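Local coordinates for protein N-acetyl-beta-D glucosaminidase (Rhizomucor miehei CAU432, PDB 4ZM6) that probably hydrolyses beta-N-acetylglucosaminides through a glycoside hydrolase family 3 domain and, with a GNAT-type region that binds acetyl-CoA, acetylates glucosamine, at residues L574-V586 and I594-D606. Numbering follows the deposited sequence.
Sequences LGLQRAKLQKHKV and IVGFVATQIVVVD
The side-chain amide of Q601 reaches out of its strand to hold the loop of 574-586: K580 N donates to Q601 OE1 at 3.0 Å, while Q601 NE2 is bonded to Q612 and the carbonyl of Y653. With CG set between its backbone N and carbonyl carbon (chi1 79°), the rest of the Q601 chain runs out straight and brings OE1 to K580. The contact belongs to the antiparallel hairpin of 585-588 with 594-605 in the GNAT acetyltransferase fold, V598 lying close to L616 of the acetyl-CoA site. I602 N donates to K580 O, and K583 N to T600 O, the latter from above the carbonyl plane. Regular pairing follows at K585 and V598, a hydrogen-bonded pair, then at V586 and F597, a non-hydrogen-bonded one; a classic beta bulge places V595 and G596 both against A587. On the face packed against V553 of helix 546-561, F597 has CG anti to the backbone N (chi1 170°), which points its CZ at L576. V586 CG1 lies at the edge of the F597 ring, in its plane, 3.8 Å from F597 CD1, and Y544 meets the ring edge-to-face. L576 of helix 569-577 sets CD2 3.7 Å from both F597 CZ and A599 CB. A599 CB also lies over one face of the H584 imidazole, nearer its border than its centre, 4.1 Å from H584 CD2.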
loop_
_atom_site.group_PDB
_atom_site.type_symbol
_atom_site.label_atom_id
_atom_site.label_comp_id
_atom_site.label_asym_id
_atom_site.label_seq_id
_atom_site.Cartn_x
_atom_site.Cartn_y
_atom_site.Cartn_z
ATOM N N LEU A 574 -16.866 -22.205 1.811
ATOM C CA LEU A 574 -16.408 -22.843 0.586
ATOM C C LEU A 574 -16.421 -21.851 -0.583
ATOM O O LEU A 574 -15.393 -21.651 -1.245
ATOM C CB LEU A 574 -17.285 -24.059 0.268
ATOM C CG LEU A 574 -16.959 -24.838 -1.008
ATOM C CD1 LEU A 574 -15.598 -25.514 -0.912
ATOM C CD2 LEU A 574 -18.049 -25.860 -1.280
ATOM N N GLY A 575 -17.587 -21.242 -0.825
ATOM C CA GLY A 575 -17.742 -20.221 -1.855
ATOM C C GLY A 575 -16.607 -19.223 -1.758
ATOM O O GLY A 575 -15.920 -18.958 -2.746
ATOM N N LEU A 576 -16.372 -18.709 -0.550
ATOM C CA LEU A 576 -15.426 -17.605 -0.346
ATOM C C LEU A 576 -13.954 -18.011 -0.388
ATOM O O LEU A 576 -13.148 -17.347 -1.047
ATOM C CB LEU A 576 -15.727 -16.875 0.962
ATOM C CG LEU A 576 -17.110 -16.218 1.027
ATOM C CD1 LEU A 576 -17.335 -15.578 2.389
ATOM C CD2 LEU A 576 -17.297 -15.196 -0.088
ATOM N N GLN A 577 -13.597 -19.096 0.293
ATOM C CA GLN A 577 -12.189 -19.496 0.362
ATOM C C GLN A 577 -11.632 -20.007 -0.976
ATOM O O GLN A 577 -10.445 -19.858 -1.233
ATOM C CB GLN A 577 -11.968 -20.525 1.476
ATOM C CG GLN A 577 -12.342 -20.046 2.878
ATOM C CD GLN A 577 -11.925 -18.611 3.165
ATOM O OE1 GLN A 577 -12.760 -17.762 3.515
ATOM N NE2 GLN A 577 -10.637 -18.330 3.014
ATOM N N ARG A 578 -12.486 -20.574 -1.826
ATOM C CA ARG A 578 -12.056 -21.128 -3.117
ATOM C C ARG A 578 -11.976 -20.096 -4.254
ATOM O O ARG A 578 -11.493 -20.409 -5.348
ATOM C CB ARG A 578 -12.992 -22.266 -3.548
ATOM C CG ARG A 578 -12.975 -23.489 -2.645
ATOM C CD ARG A 578 -11.672 -24.282 -2.719
ATOM N NE ARG A 578 -11.389 -24.848 -4.045
ATOM C CZ ARG A 578 -10.462 -25.779 -4.295
ATOM N NH1 ARG A 578 -9.714 -26.286 -3.318
ATOM N NH2 ARG A 578 -10.278 -26.221 -5.530
ATOM N N ALA A 579 -12.460 -18.880 -4.009
ATOM C CA ALA A 579 -12.431 -17.824 -5.022
ATOM C C ALA A 579 -11.001 -17.539 -5.446
ATOM O O ALA A 579 -10.123 -17.403 -4.599
ATOM C CB ALA A 579 -13.081 -16.557 -4.486
ATOM N N LYS A 580 -10.780 -17.463 -6.758
ATOM C CA LYS A 580 -9.452 -17.225 -7.323
ATOM C C LYS A 580 -9.092 -15.753 -7.250
ATOM O O LYS A 580 -9.945 -14.891 -7.466
ATOM C CB LYS A 580 -9.401 -17.658 -8.790
ATOM C CG LYS A 580 -9.388 -19.158 -9.025
ATOM C CD LYS A 580 -9.035 -19.467 -10.476
ATOM C CE LYS A 580 -9.030 -20.963 -10.762
ATOM N NZ LYS A 580 -8.084 -21.720 -9.890
ATOM N N LEU A 581 -7.823 -15.460 -6.976
ATOM C CA LEU A 581 -7.369 -14.076 -6.867
ATOM C C LEU A 581 -8.406 -13.269 -6.110
ATOM O O LEU A 581 -8.817 -12.199 -6.540
ATOM C CB LEU A 581 -7.150 -13.471 -8.255
ATOM C CG LEU A 581 -6.104 -14.170 -9.121
ATOM C CD1 LEU A 581 -6.038 -13.529 -10.495
ATOM C CD2 LEU A 581 -4.745 -14.143 -8.444
ATOM N N GLN A 582 -8.832 -13.806 -4.977
ATOM C CA GLN A 582 -9.944 -13.240 -4.244
ATOM C C GLN A 582 -9.582 -11.885 -3.684
ATOM O O GLN A 582 -8.412 -11.588 -3.465
ATOM C CB GLN A 582 -10.375 -14.165 -3.099
ATOM C CG GLN A 582 -9.395 -14.260 -1.937
ATOM C CD GLN A 582 -9.950 -15.066 -0.785
ATOM O OE1 GLN A 582 -10.030 -14.584 0.344
ATOM N NE2 GLN A 582 -10.356 -16.295 -1.067
ATOM N N LYS A 583 -10.606 -11.070 -3.465
ATOM C CA LYS A 583 -10.469 -9.856 -2.677
ATOM C C LYS A 583 -11.828 -9.498 -2.094
ATOM O O LYS A 583 -12.608 -8.799 -2.724
ATOM C CB LYS A 583 -9.909 -8.713 -3.523
ATOM C CG LYS A 583 -9.636 -7.453 -2.730
ATOM C CD LYS A 583 -8.436 -7.604 -1.803
ATOM C CE LYS A 583 -7.153 -7.184 -2.499
ATOM N NZ LYS A 583 -5.955 -7.406 -1.645
ATOM N N HIS A 584 -12.100 -10.003 -0.893
ATOM C CA HIS A 584 -13.358 -9.747 -0.204
ATOM C C HIS A 584 -13.181 -8.638 0.820
ATOM O O HIS A 584 -12.106 -8.480 1.401
ATOM C CB HIS A 584 -13.857 -11.014 0.487
ATOM C CG HIS A 584 -13.820 -12.226 -0.387
ATOM N ND1 HIS A 584 -13.798 -13.509 0.113
ATOM C CD2 HIS A 584 -13.768 -12.346 -1.733
ATOM C CE1 HIS A 584 -13.756 -14.365 -0.888
ATOM N NE2 HIS A 584 -13.736 -13.687 -2.019
ATOM N N LYS A 585 -14.245 -7.871 1.033
ATOM C CA LYS A 585 -14.219 -6.729 1.940
ATOM C C LYS A 585 -15.482 -6.726 2.789
ATOM O O LYS A 585 -16.527 -7.212 2.354
ATOM C CB LYS A 585 -14.166 -5.412 1.152
ATOM C CG LYS A 585 -13.174 -5.344 -0.002
ATOM C CD LYS A 585 -11.817 -4.853 0.470
ATOM C CE LYS A 585 -10.916 -4.521 -0.705
ATOM N NZ LYS A 585 -9.526 -4.260 -0.251
ATOM N N VAL A 586 -15.387 -6.164 3.988
ATOM C CA VAL A 586 -16.561 -5.938 4.830
ATOM C C VAL A 586 -16.690 -4.447 5.110
ATOM O O VAL A 586 -15.725 -3.700 4.955
ATOM C CB VAL A 586 -16.494 -6.722 6.164
ATOM C CG1 VAL A 586 -16.354 -8.215 5.902
ATOM C CG2 VAL A 586 -15.358 -6.228 7.056
ATOM N N ILE A 594 -19.942 -5.306 11.846
ATOM C CA ILE A 594 -20.036 -5.560 10.414
ATOM C C ILE A 594 -21.462 -5.289 9.945
ATOM O O ILE A 594 -22.421 -5.810 10.517
ATOM C CB ILE A 594 -19.592 -7.000 10.075
ATOM C CG1 ILE A 594 -18.099 -7.156 10.391
ATOM C CG2 ILE A 594 -19.879 -7.327 8.614
ATOM C CD1 ILE A 594 -17.539 -8.539 10.143
ATOM N N VAL A 595 -21.587 -4.450 8.920
ATOM C CA VAL A 595 -22.892 -4.048 8.393
ATOM C C VAL A 595 -23.108 -4.438 6.930
ATOM O O VAL A 595 -24.245 -4.614 6.501
ATOM C CB VAL A 595 -23.134 -2.535 8.580
ATOM C CG1 VAL A 595 -23.301 -2.223 10.057
ATOM C CG2 VAL A 595 -22.002 -1.704 7.983
ATOM N N GLY A 596 -22.027 -4.573 6.170
ATOM C CA GLY A 596 -22.114 -5.056 4.795
ATOM C C GLY A 596 -20.916 -5.892 4.389
ATOM O O GLY A 596 -19.854 -5.833 5.019
ATOM N N PHE A 597 -21.091 -6.656 3.318
ATOM C CA PHE A 597 -20.054 -7.538 2.818
ATOM C C PHE A 597 -20.063 -7.548 1.294
ATOM O O PHE A 597 -21.121 -7.462 0.674
ATOM C CB PHE A 597 -20.287 -8.954 3.364
ATOM C CG PHE A 597 -19.426 -10.003 2.727
ATOM C CD1 PHE A 597 -18.137 -10.216 3.169
ATOM C CD2 PHE A 597 -19.910 -10.773 1.680
ATOM C CE1 PHE A 597 -17.335 -11.178 2.582
ATOM C CE2 PHE A 597 -19.116 -11.735 1.085
ATOM C CZ PHE A 597 -17.825 -11.938 1.538
ATOM N N VAL A 598 -18.878 -7.660 0.703
ATOM C CA VAL A 598 -18.747 -7.864 -0.735
ATOM C C VAL A 598 -17.723 -8.971 -1.025
ATOM O O VAL A 598 -16.667 -9.032 -0.389
ATOM C CB VAL A 598 -18.367 -6.552 -1.458
ATOM C CG1 VAL A 598 -16.968 -6.091 -1.075
ATOM C CG2 VAL A 598 -18.482 -6.703 -2.968
ATOM N N ALA A 599 -18.055 -9.843 -1.980
ATOM C CA ALA A 599 -17.165 -10.913 -2.429
ATOM C C ALA A 599 -16.785 -10.678 -3.879
ATOM O O ALA A 599 -17.544 -10.075 -4.634
ATOM C CB ALA A 599 -17.839 -12.259 -2.281
ATOM N N THR A 600 -15.639 -11.224 -4.274
ATOM C CA THR A 600 -14.927 -10.768 -5.463
ATOM C C THR A 600 -13.832 -11.758 -5.877
ATOM O O THR A 600 -13.082 -12.248 -5.038
ATOM C CB THR A 600 -14.310 -9.372 -5.197
ATOM O OG1 THR A 600 -15.199 -8.363 -5.673
ATOM C CG2 THR A 600 -12.956 -9.184 -5.877
ATOM N N GLN A 601 -13.747 -12.035 -7.174
ATOM C CA GLN A 601 -12.684 -12.874 -7.722
ATOM C C GLN A 601 -12.306 -12.405 -9.123
ATOM O O GLN A 601 -13.072 -11.689 -9.770
ATOM C CB GLN A 601 -13.087 -14.362 -7.708
ATOM C CG GLN A 601 -14.028 -14.851 -8.804
ATOM C CD GLN A 601 -14.029 -16.376 -8.934
ATOM O OE1 GLN A 601 -13.346 -17.084 -8.190
ATOM N NE2 GLN A 601 -14.796 -16.886 -9.890
ATOM N N ILE A 602 -11.113 -12.788 -9.570
ATOM C CA ILE A 602 -10.640 -12.451 -10.912
ATOM C C ILE A 602 -10.232 -13.731 -11.631
ATOM O O ILE A 602 -9.452 -14.527 -11.106
ATOM C CB ILE A 602 -9.455 -11.459 -10.875
ATOM C CG1 ILE A 602 -9.938 -10.080 -10.432
ATOM C CG2 ILE A 602 -8.792 -11.347 -12.244
ATOM C CD1 ILE A 602 -8.820 -9.113 -10.098
ATOM N N VAL A 603 -10.767 -13.908 -12.834
ATOM C CA VAL A 603 -10.543 -15.105 -13.636
ATOM C C VAL A 603 -10.067 -14.688 -15.019
ATOM O O VAL A 603 -10.463 -13.642 -15.527
ATOM C CB VAL A 603 -11.845 -15.929 -13.751
ATOM C CG1 VAL A 603 -11.766 -16.955 -14.874
ATOM C CG2 VAL A 603 -12.146 -16.616 -12.430
ATOM N N VAL A 604 -9.217 -15.509 -15.625
ATOM C CA VAL A 604 -8.729 -15.255 -16.975
ATOM C C VAL A 604 -9.542 -16.047 -18.009
ATOM O O VAL A 604 -9.691 -17.262 -17.889
ATOM C CB VAL A 604 -7.240 -15.619 -17.094
ATOM C CG1 VAL A 604 -6.746 -15.357 -18.504
ATOM C CG2 VAL A 604 -6.420 -14.828 -16.084
ATOM N N VAL A 605 -10.069 -15.340 -19.010
ATOM C CA VAL A 605 -10.832 -15.940 -20.116
ATOM C C VAL A 605 -10.354 -15.321 -21.432
ATOM O O VAL A 605 -10.399 -14.101 -21.598
ATOM C CB VAL A 605 -12.351 -15.685 -19.968
ATOM C CG1 VAL A 605 -13.119 -16.282 -21.142
ATOM C CG2 VAL A 605 -12.869 -16.238 -18.644
ATOM N N ASP A 606 -9.892 -16.163 -22.359
ATOM C CA ASP A 606 -9.239 -15.711 -23.603
ATOM C C ASP A 606 -7.980 -14.870 -23.332
ATOM O O ASP A 606 -7.513 -14.131 -24.196
ATOM C CB ASP A 606 -10.227 -14.936 -24.492
ATOM C CG ASP A 606 -11.393 -15.793 -24.958
ATOM O OD1 ASP A 606 -11.182 -16.649 -25.844
ATOM O OD2 ASP A 606 -12.520 -15.601 -24.452
#